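Local coordinates for putative phosphomethylpyrimidine kinase (Bacteroides thetaiotaomicron, PDB 3MBJ) that probably phosphorylates pyridoxal or a related vitamin B6 compound at the expense of ATP, and binds zinc, at the interface of chains A and B and the interface of chains A and C. Coordinates in Å, arbitrary orientation; residue numbers count along the deposited sequence, not the author numbering. Chains: chain A/B/C, Putative phosphomethylpyrimidine kinase.

Contacts 1 and 3 belong to one two-fold interface between chains A and B, their C-alpha centres about 16 Å apart, whereas contact 2 joins chain A to chain C. The C-alpha centres of contacts 1 and 2 are about 8 Å apart, those of contacts 2 and 3 about 18 Å; contacts 1 and 2 share A:Tyr262 and A:Lys274. The ring of A:Tyr262 takes chain B on one face and chain C on the other, so three subunits meet at one side chain. Contact 3 adds zinc-binding residues from both chains. The deposited assembly has six copies, though the structure alone does not prove a hexamer in solution.

Contact 1: the interface of chains A and B. Residues chain A 21, 262, 264, 271, 274; chain B 6-7.
B:Lys6 lies with its aliphatic chain over one face of the A:Tyr262 ring, and this is the tightly packed half of the contact. The bend at chi2 (-60°) turns the lysine chain along the ring, so that the two side chains run past each other in opposite directions. CD of the lysine sits toward the rim rather than over the middle, 3.7 Å from CD1 of A:Tyr262, and CE covers the same ring carbon. A:Leu271 splits its branches between two neighbours of chain B: CD1 meets CB of B:Lys6 at 3.7 Å, while CD2 meets CG2 of B:Val7 at 3.9 Å. That same valine methyl also packs on the methylene CG of A:Lys274. Further along, the A:Lys274 chain is bent, and its ammonium NZ gives a hydrogen bond of 2.6 Å to the phenol OH of A:Tyr262, steadying the ring that B:Lys6 covers.

Everything across this part is carbon packing; polar groups of the two chains meet through solvent instead. CG1 of B:Val7 lies at the edge of the A:Arg21 guanidinium, in its plane, and NH2 of the arginine comes to 3.7 Å from CB of the valine. Next to that edge a water bridges the chains: it lies 3.0 Å from NH2 of A:Arg21 and 2.8 Å from the carbonyl O of B:Val7.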
ATOM      1  N   ARG A  21     -21.790  14.716  10.244  1.00 22.44           N
ATOM      2  CA  ARG A  21     -21.203  13.408  10.412  1.00 22.28           C
ATOM      3  C   ARG A  21     -21.275  13.003  11.881  1.00 21.68           C
ATOM      4  O   ARG A  21     -20.376  13.315  12.671  1.00 21.91           O
ATOM      5  CB  ARG A  21     -19.777  13.419   9.922  1.00 22.45           C
ATOM      6  CG  ARG A  21     -19.685  13.597   8.388  1.00 22.98           C
ATOM      7  CD  ARG A  21     -18.291  13.910   8.048  1.00 19.94           C
ATOM      8  NE  ARG A  21     -18.025  14.070   6.628  1.00 21.38           N
ATOM      9  CZ  ARG A  21     -18.052  15.205   5.929  1.00 18.67           C
ATOM     10  NH1 ARG A  21     -18.378  16.392   6.463  1.00 17.68           N
ATOM     11  NH2 ARG A  21     -17.714  15.145   4.658  1.00 19.53           N
ATOM     12  N   TYR A 262      -9.201  24.777   6.142  1.00 15.19           N
ATOM     13  CA  TYR A 262     -10.171  25.321   5.187  1.00 15.75           C
ATOM     14  C   TYR A 262     -11.082  26.358   5.888  1.00 16.83           C
ATOM     15  O   TYR A 262     -11.370  26.200   7.075  1.00 17.88           O
ATOM     16  CB  TYR A 262     -11.078  24.188   4.660  1.00 15.73           C
ATOM     17  CG  TYR A 262     -10.402  23.143   3.828  1.00 16.56           C
ATOM     18  CD1 TYR A 262      -9.907  23.433   2.524  1.00 18.24           C
ATOM     19  CD2 TYR A 262     -10.286  21.845   4.289  1.00 18.50           C
ATOM     20  CE1 TYR A 262      -9.272  22.418   1.731  1.00 15.51           C
ATOM     21  CE2 TYR A 262      -9.664  20.856   3.521  1.00 18.10           C
ATOM     22  CZ  TYR A 262      -9.133  21.145   2.267  1.00 16.91           C
ATOM     23  OH  TYR A 262      -8.551  20.096   1.572  1.00 12.78           O
ATOM     24  N   TYR A 264     -14.578  26.840   6.619  1.00 17.84           N
ATOM     25  CA  TYR A 264     -15.381  25.645   6.783  1.00 18.13           C
ATOM     26  C   TYR A 264     -16.477  25.853   7.829  1.00 17.99           C
ATOM     27  O   TYR A 264     -16.286  26.538   8.806  1.00 17.23           O
ATOM     28  CB  TYR A 264     -14.454  24.488   7.223  1.00 18.67           C
ATOM     29  CG  TYR A 264     -15.114  23.126   7.197  1.00 18.96           C
ATOM     30  CD1 TYR A 264     -15.432  22.519   6.006  1.00 20.39           C
ATOM     31  CD2 TYR A 264     -15.410  22.452   8.382  1.00 19.79           C
ATOM     32  CE1 TYR A 264     -16.049  21.261   5.990  1.00 23.52           C
ATOM     33  CE2 TYR A 264     -16.020  21.219   8.379  1.00 15.85           C
ATOM     34  CZ  TYR A 264     -16.329  20.608   7.201  1.00 22.00           C
ATOM     35  OH  TYR A 264     -16.955  19.344   7.210  1.00 18.63           O
ATOM     36  N   LEU A 271     -13.780  16.075   8.085  1.00 15.70           N
ATOM     37  CA  LEU A 271     -13.836  15.517   6.712  1.00 15.76           C
ATOM     38  C   LEU A 271     -13.395  14.012   6.682  1.00 15.76           C
ATOM     39  O   LEU A 271     -12.340  13.633   6.169  1.00 16.03           O
ATOM     40  CB  LEU A 271     -13.013  16.356   5.732  1.00 14.80           C
ATOM     41  CG  LEU A 271     -13.519  17.797   5.575  1.00 15.29           C
ATOM     42  CD1 LEU A 271     -12.552  18.653   4.796  1.00  9.32           C
ATOM     43  CD2 LEU A 271     -14.907  17.839   4.913  1.00 15.46           C
ATOM     44  N   LYS A 274     -11.688  12.019   3.853  1.00 18.10           N
ATOM     45  CA  LYS A 274     -10.320  12.300   3.460  1.00 17.89           C
ATOM     46  C   LYS A 274      -9.353  11.501   4.299  1.00 17.66           C
ATOM     47  O   LYS A 274      -8.229  11.354   3.899  1.00 17.10           O
ATOM     48  CB  LYS A 274      -9.941  13.771   3.590  1.00 18.86           C
ATOM     49  CG  LYS A 274     -10.772  14.685   2.706  1.00 21.23           C
ATOM     50  CD  LYS A 274     -10.274  16.161   2.712  1.00 22.64           C
ATOM     51  CE  LYS A 274     -10.114  16.661   1.275  1.00 24.21           C
ATOM     52  NZ  LYS A 274      -9.025  17.568   1.089  1.00 23.08           N
TER
ATOM     53  N   LYS B   6     -15.927  20.409   0.357  1.00 21.86           N
ATOM     54  CA  LYS B   6     -14.539  19.870   0.345  1.00 20.07           C
ATOM     55  C   LYS B   6     -14.537  18.371   0.143  1.00 19.24           C
ATOM     56  O   LYS B   6     -13.564  17.815  -0.368  1.00 20.41           O
ATOM     57  CB  LYS B   6     -13.794  20.241   1.635  1.00 20.09           C
ATOM     58  CG  LYS B   6     -13.781  21.770   1.915  1.00 17.77           C
ATOM     59  CD  LYS B   6     -13.099  22.531   0.797  1.00 18.55           C
ATOM     60  CE  LYS B   6     -13.172  24.047   0.954  1.00 19.38           C
ATOM     61  NZ  LYS B   6     -14.529  24.625   0.635  1.00 19.67           N
ATOM     62  N   VAL B   7     -15.620  17.714   0.557  1.00 18.20           N
ATOM     63  CA  VAL B   7     -15.908  16.338   0.172  1.00 16.96           C
ATOM     64  C   VAL B   7     -17.240  16.352  -0.546  1.00 16.40           C
ATOM     65  O   VAL B   7     -18.227  16.831  -0.011  1.00 15.89           O
ATOM     66  CB  VAL B   7     -15.955  15.381   1.397  1.00 16.32           C
ATOM     67  CG1 VAL B   7     -16.618  14.038   1.000  1.00 15.15           C
ATOM     68  CG2 VAL B   7     -14.530  15.198   2.003  1.00 15.53           C
TER
HETATM   69  O   HOH W   1     -18.945  16.968   2.691  1.00 14.29           O

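Contact 2: the interface of chains A and C. Residues chain A 261-262, 274; chain C 238-240.
The phenol OH of A:Tyr262 donates a hydrogen bond of 2.5 Å to the backbone carbonyl O of C:Gly238. The oxygen lies at the edge of the ring, in its plane, and the donor stands 18° from the carbonyl plane with a C=O...O angle of 141°. C:Ser240 supplies the second grip: its CB sits over the middle of the ring, 3.8 Å from the A:Tyr262 centroid, on the face opposite the one that chain B covers. The same CB also packs against the backbone of A:Gly261.

Water forms the next shell. With chi1 at 75°, OG of C:Ser240 lies between its own backbone N and carbonyl carbon and bonds a water at 2.8 Å, which in turn reaches the backbone N of A:Gly261. A second water accepts from the backbone N of C:Ser240 at 2.9 Å and lies near the phenol OH. A:Lys274, already a donor to that OH, also holds a third water, 2.9 Å from NZ; this water is 2.7 Å from the carboxylate OD1 of C:Asp239. NZ and OD1 themselves are 4.6 Å apart, so any attraction between the charges is probably relayed by the water.

In the fold, the chain C residues form the turn joining helix 223-236 to helix 241-260, and A:Gly261 directly follows helix 241-260 in its own chain; opposite ends of the same helix thus meet across this interface.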
ATOM      1  N   GLY A 261      -7.695  23.634   8.214  1.00 16.03           N
ATOM      2  CA  GLY A 261      -7.062  24.615   7.325  1.00 15.28           C
ATOM      3  C   GLY A 261      -7.966  25.247   6.269  1.00 15.23           C
ATOM      4  O   GLY A 261      -7.537  26.143   5.572  1.00 15.28           O
ATOM      5  N   TYR A 262      -9.201  24.777   6.142  1.00 15.19           N
ATOM      6  CA  TYR A 262     -10.171  25.321   5.187  1.00 15.75           C
ATOM      7  C   TYR A 262     -11.082  26.358   5.888  1.00 16.83           C
ATOM      8  O   TYR A 262     -11.370  26.200   7.075  1.00 17.88           O
ATOM      9  CB  TYR A 262     -11.078  24.188   4.660  1.00 15.73           C
ATOM     10  CG  TYR A 262     -10.402  23.143   3.828  1.00 16.56           C
ATOM     11  CD1 TYR A 262      -9.907  23.433   2.524  1.00 18.24           C
ATOM     12  CD2 TYR A 262     -10.286  21.845   4.289  1.00 18.50           C
ATOM     13  CE1 TYR A 262      -9.272  22.418   1.731  1.00 15.51           C
ATOM     14  CE2 TYR A 262      -9.664  20.856   3.521  1.00 18.10           C
ATOM     15  CZ  TYR A 262      -9.133  21.145   2.267  1.00 16.91           C
ATOM     16  OH  TYR A 262      -8.551  20.096   1.572  1.00 12.78           O
ATOM     17  N   LYS A 274     -11.688  12.019   3.853  1.00 18.10           N
ATOM     18  CA  LYS A 274     -10.320  12.300   3.460  1.00 17.89           C
ATOM     19  C   LYS A 274      -9.353  11.501   4.299  1.00 17.66           C
ATOM     20  O   LYS A 274      -8.229  11.354   3.899  1.00 17.10           O
ATOM     21  CB  LYS A 274      -9.941  13.771   3.590  1.00 18.86           C
ATOM     22  CG  LYS A 274     -10.772  14.685   2.706  1.00 21.23           C
ATOM     23  CD  LYS A 274     -10.274  16.161   2.712  1.00 22.64           C
ATOM     24  CE  LYS A 274     -10.114  16.661   1.275  1.00 24.21           C
ATOM     25  NZ  LYS A 274      -9.025  17.568   1.089  1.00 23.08           N
TER
ATOM     26  N   GLY C 238      -6.366  19.793  -3.981  1.00 17.15           N
ATOM     27  CA  GLY C 238      -7.449  20.219  -3.129  1.00 16.46           C
ATOM     28  C   GLY C 238      -7.091  20.315  -1.656  1.00 17.15           C
ATOM     29  O   GLY C 238      -7.958  20.546  -0.825  1.00 16.98           O
ATOM     30  N   ASP C 239      -5.823  20.184  -1.323  1.00 17.43           N
ATOM     31  CA  ASP C 239      -5.395  20.358   0.064  1.00 18.30           C
ATOM     32  C   ASP C 239      -5.511  21.815   0.562  1.00 18.04           C
ATOM     33  O   ASP C 239      -5.272  22.778  -0.162  1.00 18.93           O
ATOM     34  CB  ASP C 239      -3.925  19.967   0.242  1.00 18.56           C
ATOM     35  CG  ASP C 239      -3.637  18.503  -0.005  1.00 19.94           C
ATOM     36  OD1 ASP C 239      -4.557  17.680  -0.155  1.00 18.93           O
ATOM     37  OD2 ASP C 239      -2.427  18.207  -0.017  1.00 21.12           O
ATOM     38  N   SER C 240      -5.834  21.967   1.826  1.00 17.91           N
ATOM     39  CA  SER C 240      -5.778  23.282   2.451  1.00 17.41           C
ATOM     40  C   SER C 240      -4.364  23.836   2.406  1.00 17.12           C
ATOM     41  O   SER C 240      -3.387  23.072   2.287  1.00 17.70           O
ATOM     42  CB  SER C 240      -6.256  23.197   3.889  1.00 17.16           C
ATOM     43  OG  SER C 240      -5.274  22.602   4.717  1.00 14.48           O
TER
HETATM   44  O   HOH W   2      -6.844  21.120   6.423  1.00 19.40           O
HETATM   45  O   HOH W   3      -6.073  19.684   3.643  1.00 19.54           O
HETATM   46  O   HOH W   4      -7.062  17.243  -0.975  1.00 28.59           O

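Contact 3: the interface of chains A and B. Residues chain A 276-277, 280; chain B 33, 277, 280.
Chi1 of -60° and chi2 of -102° in A:His277 bring ND1 to the carboxylate of B:Asp280, tip to tip, with ring and carboxylate planes 78° apart; ND1 lies 3.3 Å from OD2 of B:Asp280. B:His277 and A:Asp280 do the same, so a zinc-binding His-x-x-Asp pair on 3-10 helix 276-280 of each chain faces its twin in this member of the pyridoxal kinase family. Within its own chain, A:His277 has OD2 of A:Asp280 at the ring edge, in plane. The carboxylates meet tip to tip and nearly coplanar, OD2 of A:Asp280 3.3 Å from OD2 of B:Asp280. ND1 of A:His277, ND1 of B:His277 and these two OD2 atoms would suit the corners of a tetrahedron around one zinc shared by both chains. The two imidazoles stand edge to face.

At the other end of its ring, A:His277 donates from NE2 to the backbone O of B:Ser33 at 2.6 Å, on a lone pair in the carbonyl plane, though a little out of the imidazole plane. This carbonyl closes helix 24-33, and a donor at NE2 probably leaves the ND1 lone pair for zinc. An alanine here would probably leave the B:Ser33 carbonyl without its donor and deprive the zinc site of its imidazole ligand from this chain. CD2 of A:Leu276 packs alongside, 4.0 Å from CA of B:Ser33.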
ATOM      1  N   LEU A 276     -10.439   8.311   6.199  1.00 17.39           N
ATOM      2  CA  LEU A 276     -10.861   6.946   6.514  1.00 16.92           C
ATOM      3  C   LEU A 276      -9.758   5.900   6.294  1.00 16.22           C
ATOM      4  O   LEU A 276      -9.585   4.966   7.118  1.00 17.01           O
ATOM      5  CB  LEU A 276     -12.032   6.548   5.644  1.00 17.46           C
ATOM      6  CG  LEU A 276     -12.942   5.449   6.133  1.00 18.35           C
ATOM      7  CD1 LEU A 276     -13.443   5.707   7.590  1.00 17.06           C
ATOM      8  CD2 LEU A 276     -14.152   5.400   5.169  1.00 18.98           C
ATOM      9  N   HIS A 277      -9.043   5.999   5.185  1.00 14.28           N
ATOM     10  CA  HIS A 277      -8.077   4.972   4.875  1.00 15.06           C
ATOM     11  C   HIS A 277      -6.780   5.100   5.625  1.00 15.27           C
ATOM     12  O   HIS A 277      -5.944   4.203   5.531  1.00 14.87           O
ATOM     13  CB  HIS A 277      -7.837   4.808   3.367  1.00 14.34           C
ATOM     14  CG  HIS A 277      -9.077   4.439   2.607  1.00 16.56           C
ATOM     15  ND1 HIS A 277      -9.337   3.142   2.175  1.00 16.42           N
ATOM     16  CD2 HIS A 277     -10.117   5.193   2.174  1.00 12.15           C
ATOM     17  CE1 HIS A 277     -10.519   3.108   1.570  1.00 12.53           C
ATOM     18  NE2 HIS A 277     -10.993   4.337   1.517  1.00 15.50           N
ATOM     19  N   ASP A 280      -5.942   2.080   7.578  1.00 25.35           N
ATOM     20  CA  ASP A 280      -5.256   0.941   6.930  1.00 26.65           C
ATOM     21  C   ASP A 280      -3.715   0.868   7.252  1.00 29.06           C
ATOM     22  O   ASP A 280      -3.143  -0.176   7.085  1.00 28.52           O
ATOM     23  CB  ASP A 280      -5.311   1.048   5.416  1.00 26.09           C
ATOM     24  CG  ASP A 280      -6.721   1.259   4.832  1.00 23.46           C
ATOM     25  OD1 ASP A 280      -7.787   1.317   5.467  1.00 22.80           O
ATOM     26  OD2 ASP A 280      -6.721   1.429   3.634  1.00 21.71           O
TER
ATOM     27  N   SER B  33     -16.119   5.126   1.389  1.00 16.56           N
ATOM     28  CA  SER B  33     -14.758   4.558   1.266  1.00 17.13           C
ATOM     29  C   SER B  33     -14.114   5.018  -0.053  1.00 16.70           C
ATOM     30  O   SER B  33     -12.887   5.011  -0.178  1.00 17.73           O
ATOM     31  CB  SER B  33     -14.727   3.022   1.392  1.00 17.57           C
ATOM     32  OG  SER B  33     -15.238   2.344   0.231  1.00 22.58           O
ATOM     33  N   HIS B 277     -11.697  -2.693   0.750  1.00 14.28           N
ATOM     34  CA  HIS B 277     -10.463  -2.017   0.430  1.00 15.06           C
ATOM     35  C   HIS B 277      -9.842  -2.451  -0.868  1.00 15.27           C
ATOM     36  O   HIS B 277      -8.861  -1.842  -1.294  1.00 14.87           O
ATOM     37  CB  HIS B 277      -9.443  -2.053   1.577  1.00 14.34           C
ATOM     38  CG  HIS B 277      -9.943  -1.407   2.836  1.00 16.56           C
ATOM     39  ND1 HIS B 277      -9.557  -0.130   3.231  1.00 16.42           N
ATOM     40  CD2 HIS B 277     -10.775  -1.863   3.804  1.00 12.15           C
ATOM     41  CE1 HIS B 277     -10.187   0.193   4.356  1.00 12.53           C
ATOM     42  NE2 HIS B 277     -10.895  -0.848   4.747  1.00 15.50           N
ATOM     43  N   ASP B 280      -9.306   0.350  -3.215  1.00 25.35           N
ATOM     44  CA  ASP B 280      -8.090   1.187  -3.111  1.00 26.65           C
ATOM     45  C   ASP B 280      -6.993   0.839  -4.188  1.00 29.06           C
ATOM     46  O   ASP B 280      -6.146   1.656  -4.427  1.00 28.52           O
ATOM     47  CB  ASP B 280      -7.383   0.975  -1.784  1.00 26.09           C
ATOM     48  CG  ASP B 280      -8.279   1.132  -0.540  1.00 23.46           C
ATOM     49  OD1 ASP B 280      -9.482   1.435  -0.525  1.00 22.80           O
ATOM     50  OD2 ASP B 280      -7.708   0.871   0.495  1.00 21.71           O
TER